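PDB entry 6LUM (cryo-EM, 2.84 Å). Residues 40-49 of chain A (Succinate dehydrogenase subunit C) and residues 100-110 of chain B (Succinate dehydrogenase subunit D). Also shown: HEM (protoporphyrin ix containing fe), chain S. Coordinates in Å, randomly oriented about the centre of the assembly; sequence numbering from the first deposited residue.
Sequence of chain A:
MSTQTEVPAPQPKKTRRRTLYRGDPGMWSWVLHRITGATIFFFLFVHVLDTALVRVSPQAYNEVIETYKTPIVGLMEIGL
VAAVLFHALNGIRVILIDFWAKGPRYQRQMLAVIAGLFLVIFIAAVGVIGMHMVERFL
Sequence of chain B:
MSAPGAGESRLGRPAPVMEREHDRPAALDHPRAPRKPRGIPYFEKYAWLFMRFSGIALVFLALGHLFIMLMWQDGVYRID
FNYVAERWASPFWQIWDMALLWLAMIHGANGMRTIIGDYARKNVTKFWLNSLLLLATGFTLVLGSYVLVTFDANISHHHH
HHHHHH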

# COMPACT_ATOMS: atom_id res chain seq x y z
N ILE A 40 -46.68 -5.53 0.78
CA ILE A 40 -47.05 -4.29 1.46
C ILE A 40 -46.55 -3.09 0.69
O ILE A 40 -47.22 -2.06 0.63
CB ILE A 40 -46.54 -4.28 2.91
CG1 ILE A 40 -46.97 -5.52 3.67
CG2 ILE A 40 -47.06 -3.08 3.62
CD1 ILE A 40 -46.13 -5.76 4.87
N PHE A 41 -45.37 -3.19 0.09
CA PHE A 41 -44.84 -2.05 -0.67
C PHE A 41 -45.76 -1.67 -1.82
O PHE A 41 -46.11 -0.49 -2.00
CB PHE A 41 -43.44 -2.38 -1.18
CG PHE A 41 -42.70 -1.20 -1.71
CD1 PHE A 41 -42.42 -0.13 -0.90
CD2 PHE A 41 -42.26 -1.17 -3.01
CE1 PHE A 41 -41.74 0.95 -1.39
CE2 PHE A 41 -41.58 -0.10 -3.49
CZ PHE A 41 -41.32 0.96 -2.68
N PHE A 42 -46.17 -2.65 -2.61
CA PHE A 42 -47.03 -2.34 -3.76
C PHE A 42 -48.41 -1.85 -3.31
O PHE A 42 -48.94 -0.86 -3.86
CB PHE A 42 -47.14 -3.56 -4.66
CG PHE A 42 -45.82 -4.07 -5.14
CD1 PHE A 42 -44.88 -3.21 -5.65
CD2 PHE A 42 -45.52 -5.41 -5.09
CE1 PHE A 42 -43.68 -3.67 -6.09
CE2 PHE A 42 -44.31 -5.87 -5.52
CZ PHE A 42 -43.39 -5.00 -6.03
N PHE A 43 -48.99 -2.51 -2.31
CA PHE A 43 -50.25 -2.00 -1.79
C PHE A 43 -50.12 -0.56 -1.34
O PHE A 43 -51.05 0.22 -1.48
CB PHE A 43 -50.76 -2.83 -0.63
CG PHE A 43 -51.78 -2.11 0.19
CD1 PHE A 43 -53.09 -2.04 -0.22
CD2 PHE A 43 -51.43 -1.46 1.36
CE1 PHE A 43 -54.02 -1.37 0.51
CE2 PHE A 43 -52.36 -0.79 2.08
CZ PHE A 43 -53.66 -0.75 1.66
N LEU A 44 -48.98 -0.20 -0.75
CA LEU A 44 -48.86 1.13 -0.19
C LEU A 44 -48.78 2.18 -1.29
O LEU A 44 -49.33 3.27 -1.14
CB LEU A 44 -47.64 1.21 0.72
CG LEU A 44 -47.47 2.52 1.46
CD1 LEU A 44 -48.79 2.93 2.03
CD2 LEU A 44 -46.47 2.36 2.55
N PHE A 45 -48.11 1.86 -2.39
CA PHE A 45 -48.20 2.72 -3.57
C PHE A 45 -49.66 3.03 -3.91
O PHE A 45 -50.05 4.20 -4.05
CB PHE A 45 -47.50 2.02 -4.74
CG PHE A 45 -47.18 2.92 -5.88
CD1 PHE A 45 -46.12 3.79 -5.82
CD2 PHE A 45 -47.92 2.87 -7.05
CE1 PHE A 45 -45.82 4.61 -6.89
CE2 PHE A 45 -47.62 3.69 -8.12
CZ PHE A 45 -46.57 4.56 -8.03
N VAL A 46 -50.49 1.99 -3.98
CA VAL A 46 -51.88 2.21 -4.36
C VAL A 46 -52.67 2.96 -3.27
O VAL A 46 -53.49 3.84 -3.59
CB VAL A 46 -52.54 0.87 -4.72
CG1 VAL A 46 -54.01 1.04 -4.97
CG2 VAL A 46 -51.89 0.30 -5.94
N HIS A 47 -52.48 2.61 -2.00
CA HIS A 47 -53.19 3.30 -0.91
C HIS A 47 -52.90 4.78 -0.97
O HIS A 47 -53.81 5.61 -0.84
CB HIS A 47 -52.80 2.73 0.47
CG HIS A 47 -53.69 3.15 1.61
ND1 HIS A 47 -55.05 3.26 1.49
CD2 HIS A 47 -53.41 3.45 2.91
CE1 HIS A 47 -55.57 3.64 2.65
NE2 HIS A 47 -54.60 3.77 3.54
N VAL A 48 -51.64 5.15 -1.19
CA VAL A 48 -51.29 6.56 -1.13
C VAL A 48 -51.90 7.30 -2.30
O VAL A 48 -52.35 8.44 -2.15
CB VAL A 48 -49.77 6.74 -1.06
CG1 VAL A 48 -49.41 8.17 -1.29
CG2 VAL A 48 -49.28 6.30 0.29
N LEU A 49 -51.98 6.68 -3.48
CA LEU A 49 -52.69 7.36 -4.57
C LEU A 49 -54.16 7.58 -4.24
O LEU A 49 -54.66 8.72 -4.25
CB LEU A 49 -52.55 6.58 -5.87
CG LEU A 49 -51.50 7.08 -6.85
CD1 LEU A 49 -50.12 6.91 -6.27
CD2 LEU A 49 -51.63 6.32 -8.13
N LEU B 100 -45.90 7.50 9.68
CA LEU B 100 -46.18 6.25 9.00
C LEU B 100 -45.76 6.31 7.54
O LEU B 100 -45.05 5.43 7.05
CB LEU B 100 -47.65 5.90 9.14
CG LEU B 100 -48.22 4.63 8.54
CD1 LEU B 100 -47.40 3.45 8.90
CD2 LEU B 100 -49.60 4.45 9.04
N LEU B 101 -46.15 7.37 6.83
CA LEU B 101 -45.77 7.50 5.42
C LEU B 101 -44.27 7.50 5.24
O LEU B 101 -43.73 6.74 4.43
CB LEU B 101 -46.37 8.77 4.84
CG LEU B 101 -45.93 9.18 3.44
CD1 LEU B 101 -46.74 8.46 2.40
CD2 LEU B 101 -46.12 10.64 3.29
N TRP B 102 -43.56 8.33 5.99
CA TRP B 102 -42.13 8.47 5.76
C TRP B 102 -41.38 7.21 6.16
O TRP B 102 -40.58 6.68 5.37
CB TRP B 102 -41.60 9.70 6.49
CG TRP B 102 -41.80 10.89 5.64
CD1 TRP B 102 -42.93 11.61 5.51
CD2 TRP B 102 -40.86 11.45 4.73
NE1 TRP B 102 -42.76 12.60 4.60
CE2 TRP B 102 -41.49 12.53 4.10
CE3 TRP B 102 -39.54 11.15 4.39
CZ2 TRP B 102 -40.85 13.32 3.16
CZ3 TRP B 102 -38.91 11.93 3.46
CH2 TRP B 102 -39.56 13.00 2.85
N LEU B 103 -41.63 6.69 7.36
CA LEU B 103 -40.95 5.47 7.79
C LEU B 103 -41.26 4.31 6.87
O LEU B 103 -40.37 3.56 6.48
CB LEU B 103 -41.33 5.14 9.22
CG LEU B 103 -40.67 5.97 10.31
CD1 LEU B 103 -41.08 5.46 11.65
CD2 LEU B 103 -39.18 5.93 10.18
N ALA B 104 -42.53 4.13 6.51
CA ALA B 104 -42.91 2.99 5.69
C ALA B 104 -42.32 3.07 4.30
O ALA B 104 -41.85 2.07 3.77
CB ALA B 104 -44.43 2.88 5.61
N MET B 105 -42.31 4.26 3.69
CA MET B 105 -41.77 4.35 2.35
C MET B 105 -40.26 4.17 2.34
O MET B 105 -39.73 3.50 1.45
CB MET B 105 -42.14 5.68 1.70
CG MET B 105 -43.59 5.80 1.27
SD MET B 105 -44.32 4.33 0.56
CE MET B 105 -43.54 4.28 -1.04
N ILE B 106 -39.54 4.73 3.31
CA ILE B 106 -38.09 4.54 3.31
C ILE B 106 -37.73 3.09 3.62
O ILE B 106 -36.83 2.51 3.01
CB ILE B 106 -37.40 5.51 4.28
CG1 ILE B 106 -37.88 6.93 4.05
CG2 ILE B 106 -35.92 5.49 4.07
CD1 ILE B 106 -37.50 7.47 2.74
N HIS B 107 -38.45 2.47 4.56
CA HIS B 107 -38.28 1.06 4.86
C HIS B 107 -38.49 0.19 3.63
O HIS B 107 -37.63 -0.62 3.26
CB HIS B 107 -39.26 0.68 5.96
CG HIS B 107 -38.90 -0.56 6.71
ND1 HIS B 107 -38.12 -0.53 7.84
CD2 HIS B 107 -39.24 -1.84 6.51
CE1 HIS B 107 -37.98 -1.76 8.29
NE2 HIS B 107 -38.65 -2.57 7.51
N GLY B 108 -39.65 0.32 2.99
CA GLY B 108 -39.92 -0.48 1.82
C GLY B 108 -38.97 -0.21 0.68
O GLY B 108 -38.60 -1.13 -0.05
N ALA B 109 -38.56 1.04 0.49
CA ALA B 109 -37.67 1.36 -0.61
C ALA B 109 -36.29 0.77 -0.40
O ALA B 109 -35.66 0.31 -1.34
CB ALA B 109 -37.59 2.86 -0.80
N ASN B 110 -35.81 0.77 0.84
CA ASN B 110 -34.53 0.13 1.11
C ASN B 110 -34.62 -1.39 0.99
O ASN B 110 -33.69 -2.04 0.49
CB ASN B 110 -34.06 0.55 2.49
CG ASN B 110 -32.67 0.14 2.77
OD1 ASN B 110 -31.90 -0.09 1.86
ND2 ASN B 110 -32.33 0.04 4.03
CHA HEM S . -53.82 6.45 4.75
CHB HEM S . -57.14 2.98 5.14
CHC HEM S . -53.62 -0.22 5.45
CHD HEM S . -50.33 3.33 5.52
C1A HEM S . -54.94 5.69 4.93
C2A HEM S . -56.14 6.33 5.40
C3A HEM S . -57.05 5.38 5.50
C4A HEM S . -56.43 4.14 5.10
CMA HEM S . -58.52 5.46 5.94
CAA HEM S . -56.18 7.85 5.68
CBA HEM S . -57.19 8.35 6.70
CGA HEM S . -56.55 8.64 8.01
O1A HEM S . -57.27 8.79 9.02
O2A HEM S . -55.31 8.71 8.06
C1B HEM S . -56.49 1.81 5.23
C2B HEM S . -57.10 0.52 5.19
C3B HEM S . -56.12 -0.37 5.29
C4B HEM S . -54.87 0.34 5.35
CMB HEM S . -58.62 0.34 5.10
CAB HEM S . -56.22 -1.91 5.29
CBB HEM S . -57.27 -2.57 4.81
C1C HEM S . -52.44 0.48 5.49
C2C HEM S . -51.13 -0.12 5.55
C3C HEM S . -50.23 0.86 5.58
C4C HEM S . -50.94 2.10 5.51
CMC HEM S . -50.91 -1.64 5.60
CAC HEM S . -48.69 0.84 5.64
CBC HEM S . -47.96 -0.26 5.51
C1D HEM S . -50.97 4.50 5.30
C2D HEM S . -50.38 5.80 5.19
C3D HEM S . -51.34 6.69 4.97
C4D HEM S . -52.58 5.96 4.96
CMD HEM S . -48.90 6.09 5.28
CAD HEM S . -51.15 8.20 4.79
CBD HEM S . -51.67 8.58 3.41
CGD HEM S . -51.16 9.93 3.04
O1D HEM S . -51.59 10.46 1.99
O2D HEM S . -50.34 10.47 3.80
NA HEM S . -55.10 4.32 4.69
NB HEM S . -55.13 1.68 5.32
NC HEM S . -52.28 1.84 5.46
ND HEM S . -52.32 4.64 5.17
FE HEM S . -53.70 3.11 5.11

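The aromatic ring of A:Phe41 lies against bare backbone: B:Gly108 has no side chain, and the ring fills the place where one would project. An ideal CB there would sit 2.5 Å from A:Phe41 CD1, a clash. With that space free, A:Phe41 CE1 comes to 3.6 Å from B:Gly108 C, and the carbonyl O of B:Gly108 lies over one ring face. The backbones come nearest here, with 5.7 Å between A:Phe41 CA and B:Gly108 CA. The helices run roughly antiparallel, at 137°, and toward the other end A:Val48 CA and B:Leu101 CA are 8.6 Å apart.

Away from the glycine, side chains meet side chains. B:Met105, all three chi angles in m, bends its thioether between two partners: its CE is 3.8 Å from A:Phe41 CE1 and its SD 3.5 Å from A:Leu44 CD2. The same A:Leu44 CD2 meets B:Ala104 CB at 3.7 Å, and A:Val48 CG2 reaches B:Leu101 CD1 at 3.9 Å. No hydrogen bond crosses; the backbone hydrogen bonds within the stretches run along each helix, so the direct contact rests on apolar side chains and on the ring of A:Phe41 against the B:Gly108 backbone.

The heme adds a shared surface. A:His47 NE2 binds its FE at 1.9 Å, while A:Leu44 CD1 approaches HEM CHD at 3.8 Å and B:Leu100 CG approaches HEM CMD at 3.6 Å.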